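Local coordinates for hypothetical protein aq_1447 (Aquifex aeolicus, PDB 1YVU), which is an argonaute that uses short single-stranded DNA guides to bind complementary RNA targets and cut them with the help of divalent metal ions, at residues P604-Y616 against D623-E635. Residues are numbered along the deposited sequence; the frame is centred on the assembly and turned at random.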
# COMPACT_ATOMS: atom_id res chain seq x y z
N PRO A 604 -1.02 3.21 12.09
CA PRO A 604 -0.39 3.29 13.41
C PRO A 604 0.05 1.89 13.80
O PRO A 604 -0.72 0.93 13.68
CB PRO A 604 -1.53 3.77 14.30
CG PRO A 604 -2.33 4.61 13.39
CD PRO A 604 -2.39 3.76 12.16
N ARG A 605 1.32 1.78 14.19
CA ARG A 605 1.92 0.50 14.57
C ARG A 605 1.56 0.06 15.99
O ARG A 605 0.88 0.80 16.70
CB ARG A 605 3.43 0.55 14.32
CG ARG A 605 3.83 0.60 12.82
CD ARG A 605 5.26 0.06 12.57
NE ARG A 605 6.00 0.82 11.57
CZ ARG A 605 6.60 1.99 11.80
NH1 ARG A 605 6.57 2.52 13.02
NH2 ARG A 605 7.20 2.66 10.82
N PHE A 606 1.85 -1.21 16.30
CA PHE A 606 1.62 -1.80 17.62
C PHE A 606 2.99 -2.12 18.21
O PHE A 606 3.83 -2.79 17.57
CB PHE A 606 0.84 -3.10 17.56
CG PHE A 606 -0.63 -2.94 17.28
CD1 PHE A 606 -1.17 -3.36 16.06
CD2 PHE A 606 -1.52 -2.47 18.26
CE1 PHE A 606 -2.57 -3.31 15.81
CE2 PHE A 606 -2.94 -2.42 18.01
CZ PHE A 606 -3.44 -2.85 16.79
N PHE A 607 3.22 -1.64 19.43
CA PHE A 607 4.47 -1.86 20.13
C PHE A 607 4.13 -2.61 21.41
O PHE A 607 3.31 -2.15 22.20
CB PHE A 607 5.16 -0.52 20.47
CG PHE A 607 5.29 0.44 19.31
CD1 PHE A 607 4.43 1.55 19.19
CD2 PHE A 607 6.26 0.23 18.31
CE1 PHE A 607 4.55 2.46 18.09
CE2 PHE A 607 6.39 1.12 17.19
CZ PHE A 607 5.54 2.23 17.08
N SER A 608 4.70 -3.81 21.53
CA SER A 608 4.54 -4.70 22.68
C SER A 608 5.41 -5.91 22.46
O SER A 608 5.81 -6.21 21.32
CB SER A 608 3.11 -5.15 22.86
OG SER A 608 2.58 -5.53 21.62
N ASN A 609 5.63 -6.65 23.55
CA ASN A 609 6.48 -7.84 23.57
C ASN A 609 5.73 -9.17 23.51
O ASN A 609 6.32 -10.25 23.54
CB ASN A 609 7.36 -7.76 24.81
CG ASN A 609 8.15 -6.46 24.86
OD1 ASN A 609 9.14 -6.30 24.14
ND2 ASN A 609 7.69 -5.50 25.66
N GLU A 610 4.42 -9.04 23.31
CA GLU A 610 3.46 -10.13 23.21
C GLU A 610 3.74 -11.21 22.14
O GLU A 610 3.49 -12.39 22.39
CB GLU A 610 2.09 -9.49 22.99
CG GLU A 610 0.90 -10.43 22.85
CD GLU A 610 0.56 -11.15 24.14
OE1 GLU A 610 0.32 -10.45 25.16
OE2 GLU A 610 0.55 -12.40 24.11
N LYS A 611 4.23 -10.78 20.98
CA LYS A 611 4.54 -11.66 19.83
C LYS A 611 3.37 -12.50 19.25
O LYS A 611 3.53 -13.14 18.22
CB LYS A 611 5.82 -12.50 20.05
CG LYS A 611 7.14 -11.67 20.05
CD LYS A 611 8.36 -12.49 20.51
CE LYS A 611 9.23 -11.70 21.50
NZ LYS A 611 10.52 -12.40 21.92
N PHE A 612 2.20 -12.45 19.91
CA PHE A 612 0.97 -13.13 19.50
C PHE A 612 -0.19 -12.13 19.38
O PHE A 612 -1.34 -12.35 19.81
CB PHE A 612 0.61 -14.25 20.46
CG PHE A 612 1.17 -15.57 20.05
CD1 PHE A 612 2.41 -16.01 20.58
CD2 PHE A 612 0.51 -16.35 19.08
CE1 PHE A 612 3.00 -17.22 20.15
CE2 PHE A 612 1.07 -17.58 18.63
CZ PHE A 612 2.32 -18.02 19.16
N ILE A 613 0.15 -11.06 18.67
CA ILE A 613 -0.67 -9.90 18.41
C ILE A 613 -1.86 -10.04 17.42
O ILE A 613 -2.77 -9.19 17.42
CB ILE A 613 0.35 -8.72 18.15
CG1 ILE A 613 0.94 -8.31 19.49
CG2 ILE A 613 -0.25 -7.49 17.53
CD1 ILE A 613 2.28 -7.67 19.41
N LYS A 614 -1.93 -11.15 16.67
CA LYS A 614 -3.03 -11.35 15.73
C LYS A 614 -4.37 -11.25 16.44
O LYS A 614 -4.65 -12.05 17.34
CB LYS A 614 -2.95 -12.69 15.00
CG LYS A 614 -4.08 -12.93 14.03
CD LYS A 614 -3.87 -14.11 13.15
CE LYS A 614 -4.93 -14.16 12.05
NZ LYS A 614 -4.82 -15.27 11.06
N GLY A 615 -5.13 -10.21 16.04
CA GLY A 615 -6.46 -9.92 16.58
C GLY A 615 -6.50 -8.62 17.38
O GLY A 615 -7.58 -8.11 17.74
N TYR A 616 -5.32 -8.06 17.62
CA TYR A 616 -5.22 -6.82 18.36
C TYR A 616 -5.81 -5.63 17.64
O TYR A 616 -5.61 -5.49 16.42
CB TYR A 616 -3.78 -6.55 18.72
CG TYR A 616 -3.33 -7.30 19.94
CD1 TYR A 616 -3.75 -8.64 20.21
CD2 TYR A 616 -2.47 -6.68 20.85
CE1 TYR A 616 -3.31 -9.35 21.37
CE2 TYR A 616 -2.02 -7.36 22.02
CZ TYR A 616 -2.44 -8.69 22.27
OH TYR A 616 -1.99 -9.28 23.45
N ASP A 623 -16.27 4.07 12.20
CA ASP A 623 -16.11 2.62 12.15
C ASP A 623 -14.86 2.14 11.42
O ASP A 623 -14.92 1.37 10.46
CB ASP A 623 -17.39 1.91 11.68
CG ASP A 623 -18.18 1.29 12.84
OD1 ASP A 623 -17.75 1.44 14.01
OD2 ASP A 623 -19.22 0.63 12.61
N SER A 624 -13.75 2.76 11.79
CA SER A 624 -12.45 2.40 11.27
C SER A 624 -11.72 1.78 12.46
O SER A 624 -12.00 2.13 13.62
CB SER A 624 -11.72 3.61 10.65
OG SER A 624 -11.88 4.80 11.39
N VAL A 625 -10.95 0.72 12.19
CA VAL A 625 -10.21 -0.06 13.19
C VAL A 625 -8.80 -0.34 12.71
O VAL A 625 -8.60 -0.80 11.58
CB VAL A 625 -10.87 -1.48 13.40
CG1 VAL A 625 -10.02 -2.39 14.29
CG2 VAL A 625 -12.25 -1.37 13.97
N ILE A 626 -7.83 -0.14 13.61
CA ILE A 626 -6.42 -0.44 13.32
C ILE A 626 -6.35 -1.86 13.85
O ILE A 626 -6.61 -2.11 15.02
CB ILE A 626 -5.51 0.52 14.04
CG1 ILE A 626 -5.76 1.91 13.48
CG2 ILE A 626 -4.05 0.14 13.82
CD1 ILE A 626 -5.63 3.01 14.54
N LEU A 627 -6.03 -2.78 12.96
CA LEU A 627 -6.04 -4.19 13.28
C LEU A 627 -4.77 -4.96 13.01
O LEU A 627 -4.17 -4.85 11.94
CB LEU A 627 -7.19 -4.82 12.47
CG LEU A 627 -7.56 -6.28 12.70
CD1 LEU A 627 -8.06 -6.39 14.13
CD2 LEU A 627 -8.61 -6.77 11.67
N ALA A 628 -4.44 -5.86 13.94
CA ALA A 628 -3.29 -6.72 13.78
C ALA A 628 -3.80 -8.03 13.13
O ALA A 628 -4.52 -8.81 13.79
CB ALA A 628 -2.69 -6.99 15.09
N THR A 629 -3.43 -8.23 11.87
CA THR A 629 -3.85 -9.40 11.09
C THR A 629 -2.98 -10.64 11.15
O THR A 629 -3.37 -11.69 10.61
CB THR A 629 -3.93 -9.06 9.64
OG1 THR A 629 -2.83 -8.21 9.28
CG2 THR A 629 -5.25 -8.41 9.35
N TYR A 630 -1.77 -10.50 11.69
CA TYR A 630 -0.80 -11.59 11.80
C TYR A 630 0.12 -11.37 13.00
O TYR A 630 0.34 -10.22 13.40
CB TYR A 630 0.02 -11.72 10.48
CG TYR A 630 1.02 -10.61 10.16
CD1 TYR A 630 2.40 -10.88 10.12
CD2 TYR A 630 0.59 -9.30 9.84
CE1 TYR A 630 3.34 -9.88 9.75
CE2 TYR A 630 1.52 -8.29 9.48
CZ TYR A 630 2.90 -8.59 9.43
OH TYR A 630 3.83 -7.64 9.02
N ASN A 631 0.68 -12.46 13.53
CA ASN A 631 1.59 -12.45 14.69
C ASN A 631 2.99 -11.93 14.30
O ASN A 631 3.42 -12.10 13.16
CB ASN A 631 1.72 -13.87 15.25
CG ASN A 631 0.39 -14.58 15.40
OD1 ASN A 631 -0.45 -14.17 16.18
ND2 ASN A 631 0.20 -15.68 14.68
N GLN A 632 3.69 -11.31 15.26
CA GLN A 632 5.05 -10.76 15.02
C GLN A 632 6.06 -11.89 14.87
O GLN A 632 6.40 -12.55 15.86
CB GLN A 632 5.52 -9.87 16.17
CG GLN A 632 4.75 -8.60 16.43
CD GLN A 632 5.41 -7.73 17.51
OE1 GLN A 632 5.44 -8.08 18.69
NE2 GLN A 632 5.94 -6.57 17.09
N VAL A 633 6.51 -12.14 13.64
CA VAL A 633 7.50 -13.20 13.38
C VAL A 633 8.93 -12.63 13.29
O VAL A 633 9.79 -13.02 14.09
CB VAL A 633 7.11 -14.05 12.13
CG1 VAL A 633 8.13 -15.15 11.88
CG2 VAL A 633 5.76 -14.70 12.37
N TYR A 634 9.18 -11.76 12.31
CA TYR A 634 10.49 -11.11 12.16
C TYR A 634 10.42 -9.75 12.84
O TYR A 634 9.36 -9.11 12.86
CB TYR A 634 10.89 -10.95 10.68
CG TYR A 634 11.19 -12.26 9.94
CD1 TYR A 634 10.37 -12.69 8.88
CD2 TYR A 634 12.28 -13.09 10.32
CE1 TYR A 634 10.61 -13.93 8.20
CE2 TYR A 634 12.52 -14.34 9.65
CZ TYR A 634 11.68 -14.75 8.59
OH TYR A 634 11.88 -15.95 7.95
N GLU A 635 11.56 -9.32 13.40
CA GLU A 635 11.70 -8.05 14.14
C GLU A 635 11.41 -6.76 13.37
O GLU A 635 11.95 -6.56 12.27
CB GLU A 635 13.10 -7.95 14.73
CG GLU A 635 13.55 -9.18 15.48
CD GLU A 635 14.91 -9.00 16.08
OE1 GLU A 635 15.87 -8.76 15.30
OE2 GLU A 635 15.02 -9.08 17.32
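Gly615 N donates to Ala628 O at 2.7 Å and Ala628 N donates to Tyr616 O at 2.8 Å, two successive residues facing one across a G1 beta bulge at the end of the antiparallel pairing of strands 616-619 and 624-627 in the PIWI domain, an RNase H fold. A type II beta turn from Ile613 to Tyr616, closed by a bond from Tyr616 N to Ile613 O, feeds the first of these strands. Gly615 suits its third position: at its backbone angles a CB would be jammed against the carbonyl O of the residue before, which calls for glycine.

Ala628 is small enough to fit where several groups converge. Its CB lies 3.5 Å from Ile613 CG2 and also meets Tyr616 CB and Phe606 CE1. The Phe606 ring turns an edge to Ile626 O, near its plane, while Tyr616 CB lies above one face, toward its rim; Pro640 also touches this ring. Farther along, the compact Pro604 ring crosses the Ile626 side chain at about a right angle, CG to CD1 3.8 Å, and Leu7 of strand 6-7 touches both residues.

Lys614 suits a border position, its apolar chain lying along backbone while its charged end reaches on. With CG opposite the backbone N (chi1 179°) and the chain extended beyond, its methylenes pass alongside Thr629 O, CE at 3.3 Å, and NZ continues to a hydrogen bond with Thr663 OG1. A serine here would probably leave Thr663 without this amine partner and open a gap beside Thr629 O. Asn631, within the PIWI box like Lys614, brings an amide beside the turn, its plane 52° from that of the Phe612 ring. Its OD1 accepts a weak hydrogen bond from Lys614 N at 3.4 Å.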